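Long-range contacts in caprin-1 (Homo sapiens, PDB 4WBE), which binds mRNAs and regulates their transport, translation and stability, and is essential for the formation of cytoplasmic stress granules: residues A[25-34]-A[49-59]; A[81-89]-A[99-107]. All blocks are in the same frame, centred on the assembly; numbering follows the deposited sequence.

Contact 1 (A[25-34]-A[49-59]); sequences LDKLGDDEVR and EEELSLLDEFY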
loop_
_atom_site.group_PDB
_atom_site.type_symbol
_atom_site.label_atom_id
_atom_site.label_comp_id
_atom_site.label_asym_id
_atom_site.label_seq_id
_atom_site.Cartn_x
_atom_site.Cartn_y
_atom_site.Cartn_z
ATOM N N LEU A 25 -3.716 4.781 8.951
ATOM C CA LEU A 25 -2.876 4.098 9.937
ATOM C C LEU A 25 -1.609 4.894 10.242
ATOM O O LEU A 25 -1.161 4.941 11.385
ATOM C CB LEU A 25 -2.503 2.685 9.462
ATOM C CG LEU A 25 -3.637 1.660 9.408
ATOM C CD1 LEU A 25 -3.156 0.323 8.843
ATOM C CD2 LEU A 25 -4.262 1.470 10.775
ATOM N N ASP A 26 -1.042 5.522 9.217
ATOM C CA ASP A 26 0.128 6.370 9.398
ATOM C C ASP A 26 -0.204 7.590 10.259
ATOM O O ASP A 26 0.580 7.983 11.126
ATOM C CB ASP A 26 0.684 6.814 8.044
ATOM C CG ASP A 26 1.927 7.672 8.175
ATOM O OD1 ASP A 26 1.831 8.905 7.993
ATOM O OD2 ASP A 26 3.001 7.110 8.481
ATOM N N LYS A 27 -1.362 8.195 10.014
ATOM C CA LYS A 27 -1.767 9.367 10.786
ATOM C C LYS A 27 -2.099 9.049 12.238
ATOM O O LYS A 27 -2.010 9.920 13.103
ATOM C CB LYS A 27 -2.933 10.081 10.105
ATOM C CG LYS A 27 -2.559 10.695 8.766
ATOM C CD LYS A 27 -1.409 11.680 8.966
ATOM C CE LYS A 27 -1.315 12.690 7.828
ATOM N NZ LYS A 27 -0.552 13.904 8.244
ATOM N N LEU A 28 -2.438 7.792 12.505
ATOM C CA LEU A 28 -2.729 7.344 13.864
ATOM C C LEU A 28 -1.486 7.335 14.747
ATOM O O LEU A 28 -1.574 7.063 15.943
ATOM C CB LEU A 28 -3.379 5.962 13.850
ATOM C CG LEU A 28 -4.837 5.934 13.398
ATOM C CD1 LEU A 28 -5.431 4.558 13.600
ATOM C CD2 LEU A 28 -5.609 6.960 14.193
ATOM N N GLY A 29 -0.331 7.615 14.155
ATOM C CA GLY A 29 0.885 7.776 14.932
ATOM C C GLY A 29 1.011 9.164 15.537
ATOM O O GLY A 29 1.811 9.375 16.450
ATOM N N ASP A 30 0.215 10.112 15.045
ATOM C CA ASP A 30 0.245 11.475 15.577
ATOM C C ASP A 30 -0.658 11.581 16.795
ATOM O O ASP A 30 -1.847 11.263 16.726
ATOM C CB ASP A 30 -0.190 12.494 14.520
ATOM C CG ASP A 30 -0.064 13.936 15.002
ATOM O OD1 ASP A 30 0.394 14.167 16.145
ATOM O OD2 ASP A 30 -0.433 14.849 14.233
ATOM N N ASP A 31 -0.079 12.019 17.912
ATOM C CA ASP A 31 -0.810 12.108 19.170
ATOM C C ASP A 31 -2.018 13.034 19.055
ATOM O O ASP A 31 -3.068 12.769 19.639
ATOM C CB ASP A 31 0.110 12.570 20.311
ATOM C CG ASP A 31 1.117 11.501 20.727
ATOM O OD1 ASP A 31 0.754 10.304 20.751
ATOM O OD2 ASP A 31 2.271 11.865 21.045
ATOM N N GLU A 32 -1.872 14.112 18.290
ATOM C CA GLU A 32 -2.960 15.068 18.114
ATOM C C GLU A 32 -4.146 14.403 17.393
ATOM O O GLU A 32 -5.308 14.643 17.730
ATOM C CB GLU A 32 -2.469 16.276 17.315
ATOM C CG GLU A 32 -1.222 16.954 17.894
ATOM C CD GLU A 32 -1.398 17.479 19.310
ATOM O OE1 GLU A 32 -2.483 18.005 19.639
ATOM O OE2 GLU A 32 -0.433 17.364 20.097
ATOM N N VAL A 33 -3.844 13.563 16.405
ATOM C CA VAL A 33 -4.880 12.822 15.681
ATOM C C VAL A 33 -5.641 11.860 16.595
ATOM O O VAL A 33 -6.872 11.802 16.567
ATOM C CB VAL A 33 -4.290 12.051 14.478
ATOM C CG1 VAL A 33 -5.308 11.070 13.896
ATOM C CG2 VAL A 33 -3.802 13.028 13.408
ATOM N N ARG A 34 -4.900 11.112 17.405
ATOM C CA ARG A 34 -5.490 10.170 18.349
ATOM C C ARG A 34 -6.416 10.879 19.331
ATOM O O ARG A 34 -7.497 10.378 19.656
ATOM C CB ARG A 34 -4.383 9.424 19.095
ATOM C CG ARG A 34 -3.445 8.659 18.173
ATOM C CD ARG A 34 -2.244 8.111 18.927
ATOM N NE ARG A 34 -2.562 6.957 19.763
ATOM C CZ ARG A 34 -2.456 5.694 19.367
ATOM N NH1 ARG A 34 -2.040 5.415 18.139
ATOM N NH2 ARG A 34 -2.757 4.708 20.200
ATOM N N GLU A 49 -10.243 4.224 23.244
ATOM C CA GLU A 49 -8.821 3.938 23.382
ATOM C C GLU A 49 -8.558 2.471 23.049
ATOM O O GLU A 49 -7.511 2.119 22.508
ATOM C CB GLU A 49 -8.347 4.268 24.801
ATOM C CG GLU A 49 -6.879 3.958 25.084
ATOM C CD GLU A 49 -5.908 4.764 24.235
ATOM O OE1 GLU A 49 -6.019 6.007 24.198
ATOM O OE2 GLU A 49 -5.010 4.150 23.622
ATOM N N GLU A 50 -9.532 1.632 23.374
ATOM C CA GLU A 50 -9.457 0.199 23.132
ATOM C C GLU A 50 -9.421 -0.100 21.634
ATOM O O GLU A 50 -8.626 -0.921 21.172
ATOM C CB GLU A 50 -10.646 -0.507 23.788
ATOM C CG GLU A 50 -10.827 -0.190 25.279
ATOM C CD GLU A 50 -11.513 1.149 25.537
ATOM O OE1 GLU A 50 -12.758 1.212 25.482
ATOM O OE2 GLU A 50 -10.798 2.142 25.793
ATOM N N GLU A 51 -10.298 0.553 20.879
ATOM C CA GLU A 51 -10.322 0.377 19.438
ATOM C C GLU A 51 -9.050 0.920 18.810
ATOM O O GLU A 51 -8.532 0.362 17.848
ATOM C CB GLU A 51 -11.551 1.050 18.837
ATOM C CG GLU A 51 -12.847 0.363 19.207
ATOM C CD GLU A 51 -14.051 1.198 18.857
ATOM O OE1 GLU A 51 -13.913 2.438 18.785
ATOM O OE2 GLU A 51 -15.131 0.616 18.630
ATOM N N LEU A 52 -8.547 2.011 19.373
ATOM C CA LEU A 52 -7.315 2.620 18.897
ATOM C C LEU A 52 -6.138 1.657 19.062
ATOM O O LEU A 52 -5.285 1.543 18.176
ATOM C CB LEU A 52 -7.062 3.921 19.662
ATOM C CG LEU A 52 -6.010 4.894 19.137
ATOM C CD1 LEU A 52 -6.288 5.236 17.685
ATOM C CD2 LEU A 52 -6.002 6.166 19.980
ATOM N N SER A 53 -6.106 0.949 20.188
ATOM C CA SER A 53 -5.060 -0.038 20.435
ATOM C C SER A 53 -5.162 -1.218 19.473
ATOM O O SER A 53 -4.147 -1.795 19.086
ATOM C CB SER A 53 -5.079 -0.509 21.890
ATOM O OG SER A 53 -6.404 -0.559 22.391
ATOM N N LEU A 54 -6.388 -1.591 19.120
ATOM C CA LEU A 54 -6.613 -2.639 18.131
ATOM C C LEU A 54 -6.018 -2.264 16.776
ATOM O O LEU A 54 -5.440 -3.105 16.091
ATOM C CB LEU A 54 -8.109 -2.928 17.985
ATOM C CG LEU A 54 -8.808 -3.652 19.138
ATOM C CD1 LEU A 54 -10.300 -3.768 18.866
ATOM C CD2 LEU A 54 -8.208 -5.022 19.365
ATOM N N LEU A 55 -6.168 -0.999 16.394
ATOM C CA LEU A 55 -5.599 -0.492 15.150
ATOM C C LEU A 55 -4.070 -0.431 15.210
ATOM O O LEU A 55 -3.393 -0.646 14.203
ATOM C CB LEU A 55 -6.187 0.883 14.815
ATOM C CG LEU A 55 -7.691 0.899 14.516
ATOM C CD1 LEU A 55 -8.162 2.294 14.131
ATOM C CD2 LEU A 55 -8.035 -0.110 13.424
ATOM N N ASP A 56 -3.528 -0.113 16.383
ATOM C CA ASP A 56 -2.080 -0.115 16.561
ATOM C C ASP A 56 -1.496 -1.508 16.340
ATOM O O ASP A 56 -0.487 -1.665 15.652
ATOM C CB ASP A 56 -1.691 0.393 17.951
ATOM C CG ASP A 56 -1.968 1.877 18.141
ATOM O OD1 ASP A 56 -1.946 2.627 17.142
ATOM O OD2 ASP A 56 -2.155 2.296 19.305
ATOM N N GLU A 57 -2.138 -2.513 16.928
ATOM C CA GLU A 57 -1.716 -3.898 16.741
ATOM C C GLU A 57 -1.823 -4.331 15.285
ATOM O O GLU A 57 -0.928 -4.995 14.769
ATOM C CB GLU A 57 -2.496 -4.845 17.657
ATOM C CG GLU A 57 -2.153 -4.663 19.124
ATOM C CD GLU A 57 -0.672 -4.900 19.372
ATOM O OE1 GLU A 57 -0.162 -5.952 18.933
ATOM O OE2 GLU A 57 -0.014 -4.038 19.991
ATOM N N PHE A 58 -2.920 -3.959 14.630
ATOM C CA PHE A 58 -3.105 -4.294 13.224
ATOM C C PHE A 58 -2.047 -3.610 12.367
ATOM O O PHE A 58 -1.545 -4.199 11.399
ATOM C CB PHE A 58 -4.500 -3.900 12.738
ATOM C CG PHE A 58 -4.825 -4.419 11.361
ATOM C CD1 PHE A 58 -5.152 -5.753 11.167
ATOM C CD2 PHE A 58 -4.790 -3.572 10.260
ATOM C CE1 PHE A 58 -5.451 -6.240 9.899
ATOM C CE2 PHE A 58 -5.089 -4.049 8.987
ATOM C CZ PHE A 58 -5.417 -5.381 8.806
ATOM N N TYR A 59 -1.718 -2.371 12.732
ATOM C CA TYR A 59 -0.698 -1.600 12.032
ATOM C C TYR A 59 0.620 -2.363 11.948
ATOM O O TYR A 59 1.259 -2.394 10.899
ATOM C CB TYR A 59 -0.445 -0.287 12.778
ATOM C CG TYR A 59 0.653 0.560 12.170
ATOM C CD1 TYR A 59 0.589 0.990 10.851
ATOM C CD2 TYR A 59 1.796 0.867 12.907
ATOM C CE1 TYR A 59 1.610 1.756 10.296
ATOM C CE2 TYR A 59 2.826 1.619 12.363
ATOM C CZ TYR A 59 2.727 2.060 11.056
ATOM O OH TYR A 59 3.750 2.807 10.517
HETATM O O HOH W 1 3.001 4.190 8.385
#
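Arg-34 keeps its CG beside the backbone N and then bends at CG-CD (chi3 74°), which swings its guanidinium across the side chain of Leu-52 to the carboxylate of Asp-56, itself turned back beside its own backbone N (chi1 -69°). The two close the corner of the mostly helical HR-1 domain where helix 2-27 gives way to helix 31-39 through a type I turn from Lys-27 to Asp-30, packed on helix 49-62. The salt bridge is bidentate and end-on. NH1 of Arg-34 reaches OD1 of Asp-56 at 3.0 Å and NH2 reaches OD2 at 2.6 Å, both on syn lone pairs, with the two flat groups only 16° from coplanar. NH1 also donates to the carbonyl O of Leu-28 at 2.8 Å, close to the guanidinium plane, so three bonds fix the rotation of the group and tie the turn to both helices. Leu-52 lies against one guanidinium face, its CD2 3.5 Å from NE of Arg-34. Glu-49, bridged to Lys-38, adds a more distant negative charge near NH2. A methionine in place of Arg-34 would probably leave the Asp-56 carboxylate without its countercharge and the Leu-28 carbonyl without this donor. Beneath the bridge, Leu-28 divides its two methyls: CD1 meets CD1 of Leu-55 at 3.6 Å, while CD2 turns to CD1 of Leu-52. Asp-30 caps helix 31-39, its OD1 accepting from N of Glu-32. At the other end, Leu-25 lays its CB 3.8 Å from CD1 of the Tyr-59 ring and points CD1 at the edge of Phe-58. Beyond them one water joins the segments, donating to OD2 of Asp-26 and hydrogen-bonded to OH of Tyr-59 at 2.6 Å.

Contact 2 (A[81-89]-A[99-107]); sequences IHLWDLLEG and YKVLKEIVE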
loop_
_atom_site.group_PDB
_atom_site.type_symbol
_atom_site.label_atom_id
_atom_site.label_comp_id
_atom_site.label_asym_id
_atom_site.label_seq_id
_atom_site.Cartn_x
_atom_site.Cartn_y
_atom_site.Cartn_z
ATOM N N ILE A 81 -2.163 -10.943 3.329
ATOM C CA ILE A 81 -3.313 -11.719 3.781
ATOM C C ILE A 81 -4.127 -10.978 4.854
ATOM O O ILE A 81 -5.356 -10.983 4.816
ATOM C CB ILE A 81 -2.872 -13.119 4.266
ATOM C CG1 ILE A 81 -2.222 -13.891 3.111
ATOM C CG2 ILE A 81 -4.049 -13.903 4.829
ATOM C CD1 ILE A 81 -1.508 -15.163 3.538
ATOM N N HIS A 82 -3.439 -10.349 5.804
ATOM C CA HIS A 82 -4.090 -9.514 6.811
ATOM C C HIS A 82 -4.920 -8.403 6.162
ATOM O O HIS A 82 -6.061 -8.161 6.551
ATOM C CB HIS A 82 -3.048 -8.877 7.725
ATOM C CG HIS A 82 -2.393 -9.841 8.663
ATOM N ND1 HIS A 82 -3.110 -10.717 9.452
ATOM C CD2 HIS A 82 -1.088 -10.070 8.938
ATOM C CE1 HIS A 82 -2.272 -11.441 10.170
ATOM N NE2 HIS A 82 -1.041 -11.068 9.881
ATOM N N LEU A 83 -4.334 -7.727 5.178
ATOM C CA LEU A 83 -5.027 -6.665 4.465
ATOM C C LEU A 83 -6.254 -7.194 3.735
ATOM O O LEU A 83 -7.329 -6.596 3.793
ATOM C CB LEU A 83 -4.083 -6.005 3.459
ATOM C CG LEU A 83 -3.083 -5.015 4.051
ATOM C CD1 LEU A 83 -2.121 -4.534 2.982
ATOM C CD2 LEU A 83 -3.816 -3.845 4.686
ATOM N N TRP A 84 -6.081 -8.309 3.036
ATOM C CA TRP A 84 -7.179 -8.904 2.278
ATOM C C TRP A 84 -8.320 -9.331 3.198
ATOM O O TRP A 84 -9.497 -9.087 2.904
ATOM C CB TRP A 84 -6.695 -10.096 1.446
ATOM C CG TRP A 84 -7.735 -10.571 0.481
ATOM C CD1 TRP A 84 -7.977 -10.079 -0.775
ATOM C CD2 TRP A 84 -8.687 -11.615 0.692
ATOM N NE1 TRP A 84 -9.018 -10.760 -1.355
ATOM C CE2 TRP A 84 -9.473 -11.707 -0.475
ATOM C CE3 TRP A 84 -8.948 -12.488 1.750
ATOM C CZ2 TRP A 84 -10.503 -12.637 -0.610
ATOM C CZ3 TRP A 84 -9.969 -13.407 1.615
ATOM C CH2 TRP A 84 -10.735 -13.475 0.445
ATOM N N ASP A 85 -7.965 -9.989 4.297
ATOM C CA ASP A 85 -8.950 -10.419 5.281
ATOM C C ASP A 85 -9.726 -9.239 5.877
ATOM O O ASP A 85 -10.929 -9.344 6.124
ATOM C CB ASP A 85 -8.280 -11.211 6.404
ATOM C CG ASP A 85 -7.870 -12.611 5.975
ATOM O OD1 ASP A 85 -8.361 -13.069 4.933
ATOM O OD2 ASP A 85 -7.065 -13.251 6.689
ATOM N N LEU A 86 -9.041 -8.126 6.129
ATOM C CA LEU A 86 -9.728 -6.939 6.644
ATOM C C LEU A 86 -10.749 -6.402 5.642
ATOM O O LEU A 86 -11.889 -6.105 6.004
ATOM C CB LEU A 86 -8.752 -5.834 7.054
ATOM C CG LEU A 86 -9.527 -4.624 7.598
ATOM C CD1 LEU A 86 -9.063 -4.221 8.966
ATOM C CD2 LEU A 86 -9.442 -3.448 6.638
ATOM N N LEU A 87 -10.330 -6.272 4.387
ATOM C CA LEU A 87 -11.205 -5.784 3.323
ATOM C C LEU A 87 -12.455 -6.653 3.174
ATOM O O LEU A 87 -13.537 -6.150 2.865
ATOM C CB LEU A 87 -10.436 -5.702 2.005
ATOM C CG LEU A 87 -9.277 -4.710 2.089
ATOM C CD1 LEU A 87 -8.308 -4.888 0.947
ATOM C CD2 LEU A 87 -9.815 -3.297 2.099
ATOM N N GLU A 88 -12.291 -7.958 3.381
ATOM C CA GLU A 88 -13.397 -8.906 3.276
ATOM C C GLU A 88 -14.181 -8.969 4.577
ATOM O O GLU A 88 -15.276 -9.533 4.621
ATOM C CB GLU A 88 -12.874 -10.298 2.918
ATOM C CG GLU A 88 -12.249 -10.380 1.536
ATOM C CD GLU A 88 -13.288 -10.274 0.435
ATOM O OE1 GLU A 88 -14.358 -10.905 0.568
ATOM O OE2 GLU A 88 -13.045 -9.550 -0.552
ATOM N N GLY A 89 -13.623 -8.377 5.631
ATOM C CA GLY A 89 -14.270 -8.377 6.930
ATOM C C GLY A 89 -14.509 -9.791 7.422
ATOM O O GLY A 89 -15.597 -10.122 7.895
ATOM N N TYR A 99 -11.362 -9.757 11.984
ATOM C CA TYR A 99 -11.229 -8.815 10.883
ATOM C C TYR A 99 -12.550 -8.090 10.662
ATOM O O TYR A 99 -12.568 -6.936 10.227
ATOM C CB TYR A 99 -10.815 -9.538 9.606
ATOM C CG TYR A 99 -9.419 -10.101 9.645
ATOM C CD1 TYR A 99 -8.316 -9.293 9.406
ATOM C CD2 TYR A 99 -9.204 -11.442 9.909
ATOM C CE1 TYR A 99 -7.029 -9.805 9.438
ATOM C CE2 TYR A 99 -7.925 -11.966 9.944
ATOM C CZ TYR A 99 -6.844 -11.145 9.704
ATOM O OH TYR A 99 -5.578 -11.676 9.740
ATOM N N LYS A 100 -13.652 -8.777 10.947
ATOM C CA LYS A 100 -14.973 -8.169 10.825
ATOM C C LYS A 100 -15.123 -6.960 11.743
ATOM O O LYS A 100 -15.643 -5.920 11.335
ATOM C CB LYS A 100 -16.073 -9.189 11.118
ATOM C CG LYS A 100 -17.470 -8.633 10.920
ATOM C CD LYS A 100 -18.531 -9.673 11.241
ATOM C CE LYS A 100 -19.932 -9.094 11.105
ATOM N NZ LYS A 100 -20.971 -10.162 11.106
ATOM N N VAL A 101 -14.664 -7.097 12.981
ATOM C CA VAL A 101 -14.703 -5.987 13.935
ATOM C C VAL A 101 -13.736 -4.865 13.543
ATOM O O VAL A 101 -14.056 -3.683 13.688
ATOM C CB VAL A 101 -14.405 -6.465 15.372
ATOM C CG1 VAL A 101 -14.198 -5.282 16.313
ATOM C CG2 VAL A 101 -15.519 -7.379 15.878
ATOM N N LEU A 102 -12.546 -5.240 13.080
ATOM C CA LEU A 102 -11.561 -4.262 12.635
ATOM C C LEU A 102 -12.060 -3.462 11.432
ATOM O O LEU A 102 -11.862 -2.248 11.358
ATOM C CB LEU A 102 -10.236 -4.945 12.297
ATOM C CG LEU A 102 -9.431 -5.495 13.478
ATOM C CD1 LEU A 102 -8.140 -6.122 12.981
ATOM C CD2 LEU A 102 -9.134 -4.387 14.475
ATOM N N LYS A 103 -12.701 -4.151 10.492
ATOM C CA LYS A 103 -13.258 -3.494 9.322
ATOM C C LYS A 103 -14.335 -2.487 9.741
ATOM O O LYS A 103 -14.393 -1.376 9.214
ATOM C CB LYS A 103 -13.836 -4.516 8.342
ATOM C CG LYS A 103 -14.495 -3.862 7.136
ATOM C CD LYS A 103 -15.090 -4.890 6.191
ATOM C CE LYS A 103 -15.781 -4.210 5.021
ATOM N NZ LYS A 103 -16.281 -5.228 4.062
ATOM N N GLU A 104 -15.175 -2.870 10.700
ATOM C CA GLU A 104 -16.207 -1.966 11.208
ATOM C C GLU A 104 -15.597 -0.711 11.842
ATOM O O GLU A 104 -16.107 0.393 11.658
ATOM C CB GLU A 104 -17.115 -2.699 12.202
ATOM C CG GLU A 104 -18.004 -3.758 11.558
ATOM C CD GLU A 104 -18.570 -4.746 12.565
ATOM O OE1 GLU A 104 -18.291 -4.597 13.774
ATOM O OE2 GLU A 104 -19.290 -5.675 12.143
ATOM N N ILE A 105 -14.508 -0.889 12.584
ATOM C CA ILE A 105 -13.756 0.236 13.131
ATOM C C ILE A 105 -13.221 1.162 12.042
ATOM O O ILE A 105 -13.387 2.380 12.118
ATOM C CB ILE A 105 -12.588 -0.243 14.025
ATOM C CG1 ILE A 105 -13.127 -0.976 15.255
ATOM C CG2 ILE A 105 -11.741 0.930 14.473
ATOM C CD1 ILE A 105 -12.046 -1.649 16.107
ATOM N N VAL A 106 -12.565 0.580 11.041
ATOM C CA VAL A 106 -12.004 1.346 9.930
ATOM C C VAL A 106 -13.090 2.124 9.187
ATOM O O VAL A 106 -12.908 3.294 8.838
ATOM C CB VAL A 106 -11.238 0.432 8.937
ATOM C CG1 VAL A 106 -10.879 1.198 7.675
ATOM C CG2 VAL A 106 -9.972 -0.114 9.586
ATOM N N GLU A 107 -14.219 1.467 8.944
ATOM C CA GLU A 107 -15.348 2.130 8.296
ATOM C C GLU A 107 -15.816 3.364 9.070
ATOM O O GLU A 107 -16.096 4.407 8.476
ATOM C CB GLU A 107 -16.521 1.164 8.124
ATOM C CG GLU A 107 -16.342 0.141 7.011
ATOM C CD GLU A 107 -17.424 -0.916 7.042
ATOM O OE1 GLU A 107 -17.808 -1.332 8.154
ATOM O OE2 GLU A 107 -17.901 -1.318 5.965
HETATM O O HOH W 2 -5.097 -14.410 9.127
#
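Two helices joined by a short beta hairpin are held together where Tyr-99, first residue of helix 99-111, folds back along helix 77-88; the two short segments cross at -73°, their axes 7.9 Å apart. The Tyr-99 ring lies flat on Asp-85, whose CB sits 3.3 Å from the ring centroid and almost on its normal, a CH-pi contact over the face. From there the phenol reaches one turn back to His-82: OH of Tyr-99 and ND1 of His-82 are hydrogen-bonded at 2.7 Å, the oxygen meeting the imidazole at its edge. A water also bonds to this hydroxyl and donates weakly to OD2 of Asp-85. Leu-86, with CG anti to its backbone N (chi1 -179°), enters as a knob among Tyr-99, Leu-102, Lys-103 and Val-106, and its CD1 comes 3.6 Å from CB of Leu-102. Helix 77-88 ends in a Schellman motif at Gly-89, where a CB would collide with CD of Lys-103. The extended Lys-103 chain passes Gly-89 and donates from NZ to the carbonyl O of Leu-87 at 3.1 Å, above the carbonyl plane. Strands 93-94 and 97-98 make the intervening hairpin, and Val-94 packs on Tyr-99 and Leu-102. On other sides of helix 77-88, Leu-87 rests on helix 2-27, while Leu-83 and Trp-84 pack on Leu-19 and Gln-12 of the second subunit.

Both contacts are partly buried and adjoin in one domain, their centres about 15 Å apart. Helix 49-62 joins them: Phe-58, which meets Leu-25 in contact 1, packs on Leu-102 and Leu-86 of contact 2, and Glu-51 rests its aliphatic part on Ile-105. Their chemistry differs. Contact 1 lays a charged, bidentate bridge over buried leucines, whereas contact 2 relies on a buried aromatic ring, a tyrosine-histidine hydrogen bond and a lysine bonded to a helix-end carbonyl. Their surroundings differ as well: no other chain touches the segments of contact 1, while helix 77-88 in contact 2 also packs against the second subunit of the dimer.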